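Local coordinates for type III restriction-modification enzyme EcoP15I Res subunit (Escherichia coli, PDB 4ZCF), which cleaves DNA downstream of one of two inversely oriented recognition sites, acting together with the modification subunit and carrying a helicase-type ATP-binding domain, at residues Lys485-Leu489 / Trp508-Asn512; His382-Glu386 / Lys397-Leu401. The contacts are given in a common frame with arbitrary orientation. Residues are numbered along the deposited sequence.

Contact 1 (Lys485-Leu489 / Trp508-Asn512)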
# COMPACT_ATOMS: atom_id res chain seq x y z
N LYS C 485 -27.56 -3.33 0.45
CA LYS C 485 -28.59 -2.74 1.32
C LYS C 485 -29.47 -1.67 0.65
O LYS C 485 -30.70 -1.79 0.70
CB LYS C 485 -27.99 -2.24 2.64
CG LYS C 485 -28.96 -2.34 3.81
CD LYS C 485 -28.43 -1.63 5.04
CE LYS C 485 -29.51 -1.40 6.07
NZ LYS C 485 -29.08 -0.44 7.12
N GLU C 486 -28.86 -0.64 0.02
CA GLU C 486 -29.58 0.45 -0.66
C GLU C 486 -30.30 -0.07 -1.91
O GLU C 486 -31.31 0.51 -2.31
CB GLU C 486 -28.61 1.56 -1.05
N LEU C 487 -29.76 -1.15 -2.50
CA LEU C 487 -30.31 -1.80 -3.69
C LEU C 487 -31.59 -2.54 -3.33
O LEU C 487 -32.61 -2.29 -3.97
CB LEU C 487 -29.27 -2.74 -4.33
CG LEU C 487 -27.98 -2.08 -4.81
CD1 LEU C 487 -26.89 -3.12 -5.02
CD2 LEU C 487 -28.21 -1.27 -6.08
N LEU C 488 -31.56 -3.39 -2.27
CA LEU C 488 -32.73 -4.15 -1.80
C LEU C 488 -33.93 -3.29 -1.42
O LEU C 488 -35.06 -3.74 -1.58
CB LEU C 488 -32.37 -5.04 -0.59
CG LEU C 488 -31.90 -6.48 -0.84
CD1 LEU C 488 -31.67 -7.21 0.49
CD2 LEU C 488 -32.89 -7.28 -1.72
N LEU C 489 -33.69 -2.07 -0.88
CA LEU C 489 -34.75 -1.17 -0.45
C LEU C 489 -35.35 -0.34 -1.61
O LEU C 489 -36.42 0.24 -1.45
CB LEU C 489 -34.27 -0.27 0.71
CG LEU C 489 -33.65 -0.97 1.94
CD1 LEU C 489 -32.73 -0.05 2.71
CD2 LEU C 489 -34.70 -1.49 2.87
N TRP C 508 -27.67 -9.28 9.33
CA TRP C 508 -28.97 -8.78 8.95
C TRP C 508 -29.51 -7.85 9.99
O TRP C 508 -29.70 -8.23 11.11
CB TRP C 508 -29.91 -9.95 8.71
CG TRP C 508 -29.49 -10.70 7.52
CD1 TRP C 508 -28.74 -11.82 7.49
CD2 TRP C 508 -29.74 -10.35 6.17
NE1 TRP C 508 -28.53 -12.21 6.21
CE2 TRP C 508 -29.13 -11.31 5.37
CE3 TRP C 508 -30.42 -9.31 5.56
CZ2 TRP C 508 -29.18 -11.27 4.01
CZ3 TRP C 508 -30.47 -9.28 4.21
CH2 TRP C 508 -29.86 -10.25 3.45
N ASP C 509 -29.74 -6.60 9.62
CA ASP C 509 -30.52 -5.73 10.44
C ASP C 509 -31.20 -4.72 9.56
O ASP C 509 -30.91 -3.55 9.61
CB ASP C 509 -29.62 -5.04 11.45
CG ASP C 509 -30.39 -4.29 12.49
OD1 ASP C 509 -31.62 -4.38 12.50
OD2 ASP C 509 -29.78 -3.60 13.30
N ASN C 510 -32.15 -5.18 8.77
CA ASN C 510 -32.67 -4.39 7.70
C ASN C 510 -34.01 -3.94 8.16
O ASN C 510 -34.78 -4.74 8.59
CB ASN C 510 -32.83 -5.28 6.48
CG ASN C 510 -33.14 -4.50 5.23
OD1 ASN C 510 -34.20 -3.92 5.10
ND2 ASN C 510 -32.21 -4.48 4.32
N PRO C 511 -34.29 -2.66 8.12
CA PRO C 511 -35.58 -2.20 8.69
C PRO C 511 -36.82 -2.74 7.95
O PRO C 511 -37.81 -3.05 8.60
CB PRO C 511 -35.48 -0.68 8.63
CG PRO C 511 -34.50 -0.39 7.54
CD PRO C 511 -33.52 -1.52 7.57
N ASN C 512 -36.73 -2.89 6.60
CA ASN C 512 -37.80 -3.38 5.74
C ASN C 512 -38.01 -4.90 5.71
O ASN C 512 -38.84 -5.38 4.92
CB ASN C 512 -37.74 -2.76 4.33
CG ASN C 512 -38.15 -1.30 4.26
OD1 ASN C 512 -37.97 -0.51 5.19
ND2 ASN C 512 -38.65 -0.89 3.10

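Contact 2 (His382-Glu386 / Lys397-Leu401)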
# COMPACT_ATOMS: atom_id res chain seq x y z
N HIS C 382 -46.69 -12.84 2.57
CA HIS C 382 -45.91 -11.72 2.03
C HIS C 382 -46.70 -10.88 1.05
O HIS C 382 -46.73 -9.67 1.19
CB HIS C 382 -44.60 -12.19 1.38
CG HIS C 382 -43.67 -11.07 1.02
ND1 HIS C 382 -42.95 -11.08 -0.15
CD2 HIS C 382 -43.37 -9.94 1.70
CE1 HIS C 382 -42.23 -9.97 -0.15
NE2 HIS C 382 -42.45 -9.25 0.95
N PHE C 383 -47.36 -11.54 0.06
CA PHE C 383 -48.17 -10.88 -0.97
C PHE C 383 -49.38 -10.16 -0.38
O PHE C 383 -49.76 -9.11 -0.89
CB PHE C 383 -48.53 -11.83 -2.12
CG PHE C 383 -47.35 -12.17 -3.02
CD1 PHE C 383 -46.51 -13.23 -2.71
CD2 PHE C 383 -47.09 -11.42 -4.16
CE1 PHE C 383 -45.42 -13.54 -3.54
CE2 PHE C 383 -45.99 -11.73 -4.98
CZ PHE C 383 -45.17 -12.79 -4.67
N LYS C 384 -49.92 -10.68 0.76
CA LYS C 384 -51.01 -10.07 1.52
C LYS C 384 -50.52 -8.74 2.13
O LYS C 384 -51.30 -7.79 2.27
CB LYS C 384 -51.50 -11.00 2.65
CG LYS C 384 -52.65 -11.96 2.29
CD LYS C 384 -54.00 -11.28 1.94
CE LYS C 384 -54.71 -10.62 3.10
NZ LYS C 384 -55.92 -9.89 2.65
N LEU C 385 -49.22 -8.69 2.48
CA LEU C 385 -48.58 -7.50 3.03
C LEU C 385 -48.08 -6.61 1.91
O LEU C 385 -48.09 -5.39 2.06
CB LEU C 385 -47.43 -7.92 3.96
CG LEU C 385 -46.93 -6.85 4.93
CD1 LEU C 385 -47.57 -7.00 6.29
CD2 LEU C 385 -45.46 -6.94 5.07
N GLU C 386 -47.66 -7.21 0.78
CA GLU C 386 -47.14 -6.49 -0.38
C GLU C 386 -48.19 -5.58 -1.01
O GLU C 386 -47.97 -4.37 -1.07
CB GLU C 386 -46.54 -7.45 -1.41
CG GLU C 386 -45.45 -6.82 -2.25
CD GLU C 386 -44.60 -7.83 -2.97
OE1 GLU C 386 -44.36 -7.65 -4.19
OE2 GLU C 386 -44.19 -8.83 -2.33
N LYS C 397 -41.51 -0.82 0.72
CA LYS C 397 -41.09 -2.07 0.09
C LYS C 397 -40.83 -3.15 1.15
O LYS C 397 -39.84 -3.05 1.90
CB LYS C 397 -39.88 -1.88 -0.84
CG LYS C 397 -39.57 -3.13 -1.66
CD LYS C 397 -38.21 -3.05 -2.34
CE LYS C 397 -37.98 -4.26 -3.20
NZ LYS C 397 -36.63 -4.25 -3.82
N PRO C 398 -41.70 -4.19 1.27
CA PRO C 398 -41.46 -5.23 2.28
C PRO C 398 -40.49 -6.30 1.82
O PRO C 398 -40.31 -6.52 0.62
CB PRO C 398 -42.86 -5.79 2.55
CG PRO C 398 -43.66 -5.48 1.32
CD PRO C 398 -42.92 -4.48 0.48
N LEU C 399 -39.83 -6.96 2.78
CA LEU C 399 -38.88 -8.02 2.48
C LEU C 399 -39.17 -9.26 3.33
O LEU C 399 -39.61 -9.14 4.48
CB LEU C 399 -37.41 -7.56 2.71
CG LEU C 399 -36.89 -6.26 2.04
CD1 LEU C 399 -35.48 -5.93 2.51
CD2 LEU C 399 -36.90 -6.34 0.52
N THR C 400 -38.93 -10.45 2.74
CA THR C 400 -39.05 -11.75 3.40
C THR C 400 -37.65 -12.36 3.38
O THR C 400 -36.99 -12.41 2.33
CB THR C 400 -40.13 -12.66 2.74
OG1 THR C 400 -41.42 -12.11 3.01
CG2 THR C 400 -40.09 -14.10 3.26
N LEU C 401 -37.19 -12.80 4.56
CA LEU C 401 -35.88 -13.40 4.76
C LEU C 401 -36.03 -14.84 5.20
O LEU C 401 -36.63 -15.12 6.24
CB LEU C 401 -35.06 -12.57 5.77
CG LEU C 401 -33.71 -13.13 6.28
CD1 LEU C 401 -32.71 -13.30 5.15
CD2 LEU C 401 -33.13 -12.23 7.34

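Contact 1 (Lys485-Leu489 / Trp508-Asn512)
In this second RecA-like domain, the loop Trp508-Asn512 probably corresponds to motif V, as in other superfamily 2 helicases, and the short helix at 485-488 packs against it. Lys485 has its last three chi angles near 180°, so its extended chain lies along the loop: CG is 3.9 Å from Asn510 ND2, and CE is 4.3 Å from Pro511 CD. Lysine suits this partly exposed place, its long aliphatic part packing on both by van der Waals contact. One helical turn away, Leu488 brings CD1 to the edge of the Trp508 ring, 4.4 Å from CZ3, while the indole NE1 bonds to Ser500. Asp509, in the t rotamer, instead turns its carboxylate to the bound AMP and makes a long, weak ion pair with Arg537. Asn510 to Asn512 form an Asx turn, closed by a weak hydrogen bond from Asn512 N to Asn510 OD1 (3.1 Å), with Pro511 at its middle position, its ring fixing a phi of -65°. Asn512, in the m rotamer, has its amide satisfied by Lys397 and Val540. Leucine suits position 489, where a branched apolar end must fill the turn's flank: Leu489 CD2 sits 3.3 Å from Asn510 OD1 and 3.6 Å from Asn512 CB.

Contact 2 (His382-Glu386 / Lys397-Leu401)
Helix residues His382-Glu386 run antiparallel to the chain that enters strand 399-404, with CA separations of 7.0 Å for His382 and Thr400 and 6.4 Å for Glu386 and Pro398. Such a close approach suits a compact proline: its ring faces the helix, with CG 4.0 Å from Glu386 CA and CB 3.8 Å from Leu385 CD2. His382 fills the space further along. Its t rotamer lays the flat imidazole across the strand's start, where NE2 gives a weak hydrogen bond to Pro398 O (3.5 Å). The side chain of Thr400 covers one face: Thr400 CB is 4.2 Å from the centroid of the His382 ring and nearly on its normal, a CH-pi contact, and Thr400 OG1 is 3.2 Å from His382 CG. Histidine thus serves both as polar donor and as flat surface, and it also meets Phe497 edge-to-face. Glu386 contributes its aliphatic CG to the proline, while its carboxylate forms a salt bridge with Arg496. Strand alternation turns Leu399 to the far side of the sheet. The arrangement is the helix-to-strand half of a beta-alpha-beta crossover from strand 280-285 to strand 399-404, interrupted by an insertion of short strands, in the second RecA-like domain.

In the fold
From the N terminus, helix 368-389 comes first; contact 2 closes the short connection of ten residues that leads into strand 399-404. The chain then passes through further helices before contact 1 opens at 485-489, and strand 497-501 lies inside the loop that 508-512 closes. The contacts are therefore in series, neither nested nor crossed. In space they meet across strand 399-404, which is flanked in the sheet by strands 497-501 and 513-518: contact 2 lies on one face, while Leu399 points to the other and packs on Asn510. Lys397 joins them, with its O 2.7 Å from Asn512 ND2 and its NZ 2.8 Å from Leu488 O, both probable hydrogen bonds.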